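Eukaryotic peptide chain release factor GTP-binding subunit (Schizosaccharomyces pombe, PDB 1R5B) is the GTP-binding subunit of the eukaryotic translation release factor, a P-loop protein of the elongation factor Tu family. Local coordinates at residues A[42-47]-A[145-150]; A[168-173]-A[215-220]. All coordinates share one frame; numbering follows the deposited sequence.

Contact 1 of 2, residues A[42-47]-A[145-150]; sequences EHVNIV and ADIGVL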
loop_
_atom_site.group_PDB
_atom_site.type_symbol
_atom_site.label_atom_id
_atom_site.label_comp_id
_atom_site.label_asym_id
_atom_site.label_seq_id
_atom_site.Cartn_x
_atom_site.Cartn_y
_atom_site.Cartn_z
ATOM N N GLU A 42 -6.558 -3.299 0.038
ATOM C CA GLU A 42 -5.254 -3.703 0.569
ATOM C C GLU A 42 -5.265 -3.768 2.096
ATOM O O GLU A 42 -5.639 -2.811 2.742
ATOM C CB GLU A 42 -4.172 -2.722 0.094
ATOM C CG GLU A 42 -2.764 -2.981 0.637
ATOM C CD GLU A 42 -1.771 -1.868 0.298
ATOM O OE1 GLU A 42 -2.189 -0.801 -0.201
ATOM O OE2 GLU A 42 -0.556 -2.062 0.537
ATOM N N HIS A 43 -4.832 -4.888 2.663
ATOM C CA HIS A 43 -4.763 -5.040 4.108
ATOM C C HIS A 43 -3.529 -4.355 4.631
ATOM O O HIS A 43 -2.436 -4.570 4.110
ATOM C CB HIS A 43 -4.678 -6.502 4.520
ATOM C CG HIS A 43 -5.949 -7.264 4.318
ATOM N ND1 HIS A 43 -6.728 -7.132 3.186
ATOM C CD2 HIS A 43 -6.564 -8.190 5.093
ATOM C CE1 HIS A 43 -7.769 -7.937 3.278
ATOM N NE2 HIS A 43 -7.695 -8.588 4.425
ATOM N N VAL A 44 -3.715 -3.577 5.691
ATOM C CA VAL A 44 -2.656 -2.816 6.350
ATOM C C VAL A 44 -2.788 -2.977 7.863
ATOM O O VAL A 44 -3.896 -3.079 8.377
ATOM C CB VAL A 44 -2.778 -1.324 5.984
ATOM C CG1 VAL A 44 -1.696 -0.510 6.627
ATOM C CG2 VAL A 44 -2.720 -1.168 4.482
ATOM N N ASN A 45 -1.659 -3.033 8.561
ATOM C CA ASN A 45 -1.633 -3.088 10.019
ATOM C C ASN A 45 -1.240 -1.735 10.564
ATOM O O ASN A 45 -0.231 -1.152 10.145
ATOM C CB ASN A 45 -0.609 -4.113 10.509
ATOM C CG ASN A 45 -1.025 -5.552 10.232
ATOM O OD1 ASN A 45 -0.182 -6.442 10.181
ATOM N ND2 ASN A 45 -2.309 -5.784 10.066
ATOM N N ILE A 46 -2.024 -1.231 11.499
ATOM C CA ILE A 46 -1.800 0.090 12.079
ATOM C C ILE A 46 -1.829 -0.003 13.588
ATOM O O ILE A 46 -2.642 -0.731 14.162
ATOM C CB ILE A 46 -2.837 1.101 11.551
ATOM C CG1 ILE A 46 -2.486 2.518 11.996
ATOM C CG2 ILE A 46 -4.237 0.736 11.992
ATOM C CD1 ILE A 46 -3.208 3.584 11.205
ATOM N N VAL A 47 -0.924 0.711 14.232
ATOM C CA VAL A 47 -0.870 0.736 15.682
ATOM C C VAL A 47 -0.873 2.183 16.144
ATOM O O VAL A 47 -0.226 3.027 15.539
ATOM C CB VAL A 47 0.353 -0.018 16.222
ATOM C CG1 VAL A 47 1.676 0.643 15.794
ATOM C CG2 VAL A 47 0.278 -0.129 17.724
ATOM N N ALA A 145 3.626 -3.736 12.532
ATOM C CA ALA A 145 2.824 -2.616 12.057
ATOM C C ALA A 145 3.347 -2.076 10.727
ATOM O O ALA A 145 4.535 -2.080 10.486
ATOM C CB ALA A 145 2.824 -1.513 13.094
ATOM N N ASP A 146 2.439 -1.640 9.866
ATOM C CA ASP A 146 2.797 -0.878 8.678
ATOM C C ASP A 146 2.869 0.605 8.985
ATOM O O ASP A 146 3.674 1.319 8.398
ATOM C CB ASP A 146 1.773 -1.083 7.567
ATOM C CG ASP A 146 1.767 -2.493 7.033
ATOM O OD1 ASP A 146 2.825 -2.982 6.602
ATOM O OD2 ASP A 146 0.748 -3.196 7.013
ATOM N N ILE A 147 2.014 1.062 9.889
ATOM C CA ILE A 147 1.861 2.474 10.195
ATOM C C ILE A 147 1.801 2.646 11.709
ATOM O O ILE A 147 1.098 1.915 12.384
ATOM C CB ILE A 147 0.558 3.015 9.585
ATOM C CG1 ILE A 147 0.556 2.902 8.054
ATOM C CG2 ILE A 147 0.335 4.462 9.996
ATOM C CD1 ILE A 147 -0.858 2.972 7.447
ATOM N N GLY A 148 2.552 3.597 12.236
ATOM C CA GLY A 148 2.519 3.948 13.642
ATOM C C GLY A 148 1.989 5.358 13.746
ATOM O O GLY A 148 2.455 6.238 13.031
ATOM N N VAL A 149 0.978 5.554 14.583
ATOM C CA VAL A 149 0.388 6.867 14.790
ATOM C C VAL A 149 0.606 7.260 16.247
ATOM O O VAL A 149 0.077 6.605 17.151
ATOM C CB VAL A 149 -1.114 6.883 14.483
ATOM C CG1 VAL A 149 -1.676 8.299 14.681
ATOM C CG2 VAL A 149 -1.392 6.411 13.048
ATOM N N LEU A 150 1.429 8.277 16.480
ATOM C CA LEU A 150 1.639 8.800 17.832
ATOM C C LEU A 150 0.616 9.909 18.058
ATOM O O LEU A 150 0.615 10.893 17.333
ATOM C CB LEU A 150 3.073 9.322 17.993
ATOM C CG LEU A 150 3.447 10.014 19.303
ATOM C CD1 LEU A 150 3.348 9.056 20.461
ATOM C CD2 LEU A 150 4.861 10.580 19.212
#

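Contact 2 of 2, residues A[168-173]-A[215-220]; sequences QTREHA and RRVAGY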
loop_
_atom_site.group_PDB
_atom_site.type_symbol
_atom_site.label_atom_id
_atom_site.label_comp_id
_atom_site.label_asym_id
_atom_site.label_seq_id
_atom_site.Cartn_x
_atom_site.Cartn_y
_atom_site.Cartn_z
ATOM N N GLN A 168 5.496 10.620 29.494
ATOM C CA GLN A 168 5.639 9.339 28.801
ATOM C C GLN A 168 6.071 9.475 27.348
ATOM O O GLN A 168 6.370 8.480 26.708
ATOM C CB GLN A 168 4.333 8.542 28.882
ATOM C CG GLN A 168 4.240 7.690 30.138
ATOM C CD GLN A 168 2.891 7.015 30.311
ATOM O OE1 GLN A 168 2.161 6.794 29.341
ATOM N NE2 GLN A 168 2.562 6.676 31.552
ATOM N N THR A 169 6.112 10.693 26.827
ATOM C CA THR A 169 6.352 10.907 25.403
ATOM C C THR A 169 7.698 10.361 24.905
ATOM O O THR A 169 7.797 9.922 23.765
ATOM C CB THR A 169 6.222 12.401 25.072
ATOM O OG1 THR A 169 4.891 12.828 25.356
ATOM C CG2 THR A 169 6.397 12.665 23.569
ATOM N N ARG A 170 8.719 10.396 25.753
ATOM C CA ARG A 170 10.011 9.813 25.417
ATOM C C ARG A 170 9.825 8.320 25.194
ATOM O O ARG A 170 10.181 7.785 24.151
ATOM C CB ARG A 170 11.027 10.043 26.529
ATOM C CG ARG A 170 12.315 9.259 26.344
ATOM C CD ARG A 170 13.492 9.807 27.098
ATOM N NE ARG A 170 14.743 9.570 26.378
ATOM C CZ ARG A 170 15.849 10.322 26.489
ATOM N NH1 ARG A 170 15.889 11.384 27.302
ATOM N NH2 ARG A 170 16.935 10.006 25.784
ATOM N N GLU A 171 9.245 7.663 26.186
ATOM C CA GLU A 171 8.980 6.236 26.135
ATOM C C GLU A 171 8.092 5.873 24.932
ATOM O O GLU A 171 8.274 4.822 24.321
ATOM C CB GLU A 171 8.358 5.788 27.455
ATOM C CG GLU A 171 7.715 4.411 27.443
ATOM C CD GLU A 171 7.194 4.019 28.816
ATOM O OE1 GLU A 171 8.028 3.919 29.754
ATOM O OE2 GLU A 171 5.955 3.829 28.952
ATOM N N HIS A 172 7.172 6.761 24.570
ATOM C CA HIS A 172 6.302 6.529 23.427
ATOM C C HIS A 172 7.054 6.569 22.107
ATOM O O HIS A 172 6.781 5.759 21.221
ATOM C CB HIS A 172 5.155 7.530 23.414
ATOM C CG HIS A 172 4.150 7.289 24.493
ATOM N ND1 HIS A 172 3.114 8.157 24.761
ATOM C CD2 HIS A 172 4.035 6.280 25.387
ATOM C CE1 HIS A 172 2.404 7.690 25.767
ATOM N NE2 HIS A 172 2.943 6.556 26.168
ATOM N N ALA A 173 7.991 7.499 21.967
ATOM C CA ALA A 173 8.795 7.568 20.751
ATOM C C ALA A 173 9.754 6.379 20.681
ATOM O O ALA A 173 9.947 5.797 19.613
ATOM C CB ALA A 173 9.558 8.877 20.680
ATOM N N ARG A 215 13.650 13.751 17.405
ATOM C CA ARG A 215 15.022 13.599 16.942
ATOM C C ARG A 215 15.964 13.307 18.118
ATOM O O ARG A 215 16.792 12.406 18.043
ATOM C CB ARG A 215 15.480 14.859 16.189
ATOM C CG ARG A 215 16.941 14.823 15.691
ATOM C CD ARG A 215 17.246 13.688 14.710
ATOM N NE ARG A 215 18.676 13.612 14.399
ATOM C CZ ARG A 215 19.230 12.739 13.549
ATOM N NH1 ARG A 215 18.491 11.837 12.923
ATOM N NH2 ARG A 215 20.537 12.761 13.332
ATOM N N ARG A 216 15.843 14.055 19.203
ATOM C CA ARG A 216 16.767 13.877 20.311
ATOM C C ARG A 216 16.663 12.489 20.927
ATOM O O ARG A 216 17.670 11.830 21.151
ATOM C CB ARG A 216 16.554 14.936 21.390
ATOM C CG ARG A 216 17.541 14.822 22.534
ATOM C CD ARG A 216 17.526 15.990 23.507
ATOM N NE ARG A 216 16.797 15.640 24.720
ATOM C CZ ARG A 216 15.555 16.023 25.009
ATOM N NH1 ARG A 216 14.862 16.814 24.186
ATOM N NH2 ARG A 216 15.001 15.625 26.148
ATOM N N VAL A 217 15.447 12.050 21.211
ATOM C CA VAL A 217 15.267 10.849 22.013
ATOM C C VAL A 217 15.166 9.598 21.153
ATOM O O VAL A 217 15.323 8.497 21.658
ATOM C CB VAL A 217 14.045 10.961 22.943
ATOM C CG1 VAL A 217 14.090 12.272 23.725
ATOM C CG2 VAL A 217 12.730 10.834 22.169
ATOM N N ALA A 218 14.923 9.763 19.859
ATOM C CA ALA A 218 14.688 8.613 18.989
ATOM C C ALA A 218 15.140 8.767 17.544
ATOM O O ALA A 218 14.845 7.927 16.736
ATOM C CB ALA A 218 13.212 8.212 19.037
ATOM N N GLY A 219 15.870 9.820 17.220
ATOM C CA GLY A 219 16.507 9.929 15.921
ATOM C C GLY A 219 15.642 10.327 14.739
ATOM O O GLY A 219 16.186 10.522 13.659
ATOM N N TYR A 220 14.330 10.475 14.923
ATOM C CA TYR A 220 13.449 10.869 13.814
ATOM C C TYR A 220 13.854 12.224 13.232
ATOM O O TYR A 220 13.873 13.217 13.943
ATOM C CB TYR A 220 11.984 10.929 14.253
ATOM C CG TYR A 220 11.403 9.595 14.613
ATOM C CD1 TYR A 220 11.221 9.226 15.935
ATOM C CD2 TYR A 220 11.047 8.681 13.621
ATOM C CE1 TYR A 220 10.694 7.973 16.266
ATOM C CE2 TYR A 220 10.510 7.430 13.937
ATOM C CZ TYR A 220 10.334 7.082 15.258
ATOM O OH TYR A 220 9.806 5.850 15.579
HETATM O O HOH W 1 16.123 7.845 23.993
#

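Contact 1 of 2, residues A[42-47]-A[145-150]
Backbone hydrogen bonds pair two neighbouring parallel strands, 42-50 and 147-153, the central two of the mixed sheet of the P-loop GTPase domain, with I46 opposite I147 and V47 opposite G148. V47 N gives to I147 O at 3.0 Å, and V149 N to V47 O, also at 3.0 Å; both donors lie nearly along the axis of the C=O they meet. Toward the start of the pairing, N45 O accepts twice. I147 N reaches it in the carbonyl plane at 3.2 Å, while D146 N comes closer, 2.7 Å from N45 O, but 33° above that plane.

The polar side-chain bond is made by D146. With chi1 at -67°, CG stands beside its own backbone N, and OD2 takes the N-H of N45 on its anti lone pair, N45 N to D146 OD2 being 2.9 Å and almost straight (173°). OD2 is also salt-bridged to R268.

Apolar contacts fall on both faces. On the face of I46 and I147, I46 CD1 lies against I147 CG2 (3.8 Å) and touches V149 CG2, and V44 CG1 meets I147 CD1 at 3.7 Å. On the face of V47, its CG1 packs on A145 CB at 3.6 Å.

A carboxylate thus continues the pairing where 145-146 is not yet strand. Buried between an N-H and an arginine, it is probably held as the anion.

Contact 2 of 2, residues A[168-173]-A[215-220]
Water 1 is gripped by two hydrogen bonds, accepting from R170 NH2 at 2.9 Å and donating to V217 O at 2.6 Å, so it bridges two neighbouring helices of the P-loop GTPase alpha/beta fold. Helix 169-178 lies on strand 147-153, where T169 touches I152, and helix 200-218 packs beside it.

The water sits in plane at the edge of the R170 guanidinium; a face of the same group is covered by V217. CG of R170 is anti to the backbone N (chi1 170°), and a bend at chi3 (-148°) brings the guanidinium across the valine obliquely, with V217 CG1 3.8 Å above its plane and over its centre. That methyl also lies over a face of the R216 guanidinium. R170 NH1 and R216 NH2 are 4.5 Å apart, a close approach of like charges that is probably mildly repulsive; both arginines also touch a crystal neighbour.

Deeper in, A173 CB meets V217 CG2 at 4.0 Å and A218 CB at 4.1 Å. The Y220 ring turns its edge to A173 O, while its OH bonds to I181 O and R177 makes a cation-pi contact with it. Past the helix, where G219 has positive phi (78°), R215 NH1 donates to G219 O at 2.8 Å from above the carbonyl plane.

In the fold
Both contacts belong to the GTP-binding domain, with centres about 19 Å apart, and they follow in series: contact 1 closes at strand 147-153 before contact 2 opens at helix 169-178. Contact 1 joins two strands inside the six-stranded sheet; contact 2 joins two of the helices lying against it. They meet where L150 CD1 touches H172 CB at 3.8 Å. Strand 147-153, helix 169-178, strand 184-189, helix 200-218 and strand 226-230 alternate along the chain, as in successive beta-alpha-beta crossovers. Strand 42-50 runs on into a sequence matching a P-loop; V149 lies near it and Q168 touches H51 within it, so both contacts probably belong to the framework around the nucleotide site.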